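Local coordinates for protein myosin regulatory light chain (Physarum polycephalum, PDB 2BL0) that serves as a calcium-binding light chain of a conventional myosin, packing against the heavy chain in the regulatory domain, at residues Leu81-Phe85 and Tyr133-Ile137. Coordinates in Å, arbitrary orientation, origin at the centre of the assembly. Numbering follows the deposited sequence.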
ATOM      1  N   LEU C  81      10.378  -3.803  -5.648  1.00 22.61           N
ATOM      2  CA  LEU C  81      11.065  -2.616  -5.144  1.00 22.91           C
ATOM      3  C   LEU C  81      11.128  -1.524  -6.216  1.00 23.16           C
ATOM      4  O   LEU C  81      10.943  -0.338  -5.920  1.00 22.58           O
ATOM      5  CB  LEU C  81      12.467  -2.986  -4.644  1.00 22.31           C
ATOM      6  CG  LEU C  81      13.374  -1.851  -4.153  1.00 22.74           C
ATOM      7  CD1 LEU C  81      12.703  -1.010  -3.067  1.00 21.98           C
ATOM      8  CD2 LEU C  81      14.711  -2.382  -3.655  1.00 21.83           C
ATOM      9  N   ARG C  82      11.365  -1.929  -7.463  1.00 23.35           N
ATOM     10  CA  ARG C  82      11.399  -0.999  -8.591  1.00 24.03           C
ATOM     11  C   ARG C  82      10.067  -0.276  -8.754  1.00 23.97           C
ATOM     12  O   ARG C  82      10.027   0.950  -8.851  1.00 24.10           O
ATOM     13  CB  ARG C  82      11.744  -1.750  -9.882  1.00 23.97           C
ATOM     14  CG  ARG C  82      11.664  -0.896 -11.162  1.00 25.23           C
ATOM     15  CD  ARG C  82      12.234  -1.578 -12.416  1.00 26.49           C
ATOM     16  NE  ARG C  82      13.437  -2.353 -12.127  1.00 28.24           N
ATOM     17  CZ  ARG C  82      14.631  -1.831 -11.851  1.00 28.74           C
ATOM     18  NH1 ARG C  82      14.819  -0.513 -11.840  1.00 29.45           N
ATOM     19  NH2 ARG C  82      15.648  -2.635 -11.584  1.00 27.60           N
ATOM     20  N   GLN C  83       8.992  -1.058  -8.788  1.00 24.08           N
ATOM     21  CA  GLN C  83       7.619  -0.554  -8.839  1.00 24.08           C
ATOM     22  C   GLN C  83       7.277   0.376  -7.673  1.00 23.49           C
ATOM     23  O   GLN C  83       6.484   1.307  -7.843  1.00 23.63           O
ATOM     24  CB  GLN C  83       6.623  -1.712  -8.797  0.78 24.44           C
ATOM     25  CG  GLN C  83       6.434  -2.474 -10.085  0.78 26.02           C
ATOM     26  CD  GLN C  83       5.333  -3.510  -9.956  0.78 27.19           C
ATOM     27  OE1 GLN C  83       4.183  -3.162  -9.691  0.78 28.04           O
ATOM     28  NE2 GLN C  83       5.682  -4.785 -10.130  0.78 28.37           N
ATOM     29  N   ALA C  84       7.823   0.092  -6.495  1.00 22.67           N
ATOM     30  CA  ALA C  84       7.555   0.889  -5.300  1.00 22.33           C
ATOM     31  C   ALA C  84       8.177   2.271  -5.456  1.00 22.02           C
ATOM     32  O   ALA C  84       7.580   3.275  -5.085  1.00 21.12           O
ATOM     33  CB  ALA C  84       8.082   0.203  -4.059  1.00 22.14           C
ATOM     34  N   PHE C  85       9.377   2.316  -6.031  1.00 22.00           N
ATOM     35  CA  PHE C  85      10.006   3.591  -6.381  1.00 22.06           C
ATOM     36  C   PHE C  85       9.218   4.298  -7.492  1.00 22.48           C
ATOM     37  O   PHE C  85       9.136   5.524  -7.500  1.00 22.75           O
ATOM     38  CB  PHE C  85      11.473   3.382  -6.784  1.00 21.78           C
ATOM     39  CG  PHE C  85      12.419   3.206  -5.606  1.00 20.37           C
ATOM     40  CD1 PHE C  85      13.175   2.048  -5.471  1.00 20.49           C
ATOM     41  CD2 PHE C  85      12.556   4.196  -4.641  1.00 18.58           C
ATOM     42  CE1 PHE C  85      14.047   1.888  -4.410  1.00 18.78           C
ATOM     43  CE2 PHE C  85      13.433   4.044  -3.576  1.00 18.39           C
ATOM     44  CZ  PHE C  85      14.189   2.888  -3.462  1.00 18.80           C
ATOM     45  N   TYR C 133      17.733   6.330  -6.794  1.00 32.20           N
ATOM     46  CA  TYR C 133      17.350   4.981  -6.340  1.00 30.49           C
ATOM     47  C   TYR C 133      17.912   3.704  -7.000  1.00 30.14           C
ATOM     48  O   TYR C 133      17.897   2.651  -6.362  1.00 29.77           O
ATOM     49  CB  TYR C 133      15.826   4.870  -6.221  1.00 30.48           C
ATOM     50  CG  TYR C 133      15.046   4.920  -7.515  1.00 27.96           C
ATOM     51  CD1 TYR C 133      14.828   3.768  -8.265  1.00 25.31           C
ATOM     52  CD2 TYR C 133      14.472   6.116  -7.954  1.00 28.23           C
ATOM     53  CE1 TYR C 133      14.088   3.793  -9.421  1.00 24.96           C
ATOM     54  CE2 TYR C 133      13.732   6.157  -9.116  1.00 26.82           C
ATOM     55  CZ  TYR C 133      13.539   4.991  -9.847  1.00 26.70           C
ATOM     56  OH  TYR C 133      12.795   5.024 -11.007  1.00 26.82           O
ATOM     57  N   ASP C 134      18.399   3.757  -8.242  1.00 29.36           N
ATOM     58  CA  ASP C 134      19.029   2.579  -8.844  1.00 28.84           C
ATOM     59  C   ASP C 134      20.339   2.263  -8.157  1.00 28.09           C
ATOM     60  O   ASP C 134      20.747   1.110  -8.134  1.00 28.20           O
ATOM     61  CB  ASP C 134      19.242   2.753 -10.350  1.00 29.04           C
ATOM     62  CG  ASP C 134      17.965   2.561 -11.135  1.00 30.15           C
ATOM     63  OD1 ASP C 134      17.333   1.496 -10.948  1.00 30.70           O
ATOM     64  OD2 ASP C 134      17.512   3.420 -11.935  1.00 29.79           O
ATOM     65  N   ASN C 135      20.982   3.270  -7.571  1.00 27.47           N
ATOM     66  CA  ASN C 135      22.201   3.041  -6.786  1.00 27.53           C
ATOM     67  C   ASN C 135      21.910   2.141  -5.593  1.00 27.53           C
ATOM     68  O   ASN C 135      22.739   1.304  -5.239  1.00 27.81           O
ATOM     69  CB  ASN C 135      22.812   4.359  -6.303  1.00 27.36           C
ATOM     70  CG  ASN C 135      23.402   5.170  -7.440  1.00 27.10           C
ATOM     71  OD1 ASN C 135      22.903   5.129  -8.559  1.00 27.36           O
ATOM     72  ND2 ASN C 135      24.487   5.891  -7.163  1.00 27.51           N
ATOM     73  N   PHE C 136      20.732   2.302  -4.989  1.00 27.51           N
ATOM     74  CA  PHE C 136      20.317   1.409  -3.896  1.00 27.33           C
ATOM     75  C   PHE C 136      19.928   0.013  -4.389  1.00 27.28           C
ATOM     76  O   PHE C 136      20.385  -0.997  -3.843  1.00 27.20           O
ATOM     77  CB  PHE C 136      19.151   1.997  -3.093  1.00 27.40           C
ATOM     78  CG  PHE C 136      18.553   1.014  -2.113  1.00 26.95           C
ATOM     79  CD1 PHE C 136      17.238   0.591  -2.236  1.00 27.56           C
ATOM     80  CD2 PHE C 136      19.329   0.484  -1.092  1.00 27.98           C
ATOM     81  CE1 PHE C 136      16.697  -0.314  -1.333  1.00 27.86           C
ATOM     82  CE2 PHE C 136      18.799  -0.433  -0.198  1.00 27.42           C
ATOM     83  CZ  PHE C 136      17.484  -0.835  -0.319  1.00 28.50           C
ATOM     84  N   ILE C 137      19.062  -0.042  -5.398  1.00 27.36           N
ATOM     85  CA  ILE C 137      18.547  -1.317  -5.899  1.00 27.91           C
ATOM     86  C   ILE C 137      19.668  -2.217  -6.366  1.00 29.21           C
ATOM     87  O   ILE C 137      19.718  -3.394  -6.014  1.00 29.19           O
ATOM     88  CB  ILE C 137      17.605  -1.108  -7.084  1.00 27.86           C
ATOM     89  CG1 ILE C 137      16.323  -0.382  -6.661  1.00 27.13           C
ATOM     90  CG2 ILE C 137      17.238  -2.450  -7.716  1.00 27.58           C
ATOM     91  CD1 ILE C 137      15.426  -0.070  -7.823  1.00 28.35           C
TER
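An aromatic stack and aliphatic packing join helix 78-87 to the short helix 134-137, the first and last helices of the C-terminal EF-hand pair. The rings of Phe-85 and Tyr-133 form an offset stack, centroids 4.7 Å apart and planes at 14°. The offset puts each beta carbon over the other ring: Tyr-133 CB lies 3.5 Å from the Phe-85 centroid and Phe-85 CB 3.7 Å from that of Tyr-133, two reciprocal CH-pi contacts. Tyr-133, the N-cap residue, turns its hydroxyl to Asp-89, a hydrogen bond beyond the stack. Apolar packing continues one turn along: Leu-81 CD2 meets Phe-136 CE1 at 3.7 Å and Ile-137 CG1 at 4.0 Å, while Phe-85 CD1 touches Ile-137 CD1 at 3.9 Å and the edge of the Phe-85 ring faces Phe-136 CD1. Leu-81, Phe-85 and Phe-136 also pack on the myosin heavy chain. At the more open border, Arg-82 NH1 makes a salt bridge with Asp-134 OD1, whose hydrogen bond is weak at 3.3 Å; NH2 of the same guanidinium pairs with Glu-78. With one long ionic link beside a buried aromatic and aliphatic core, cohesion between these helices rests mainly on hydrophobic packing.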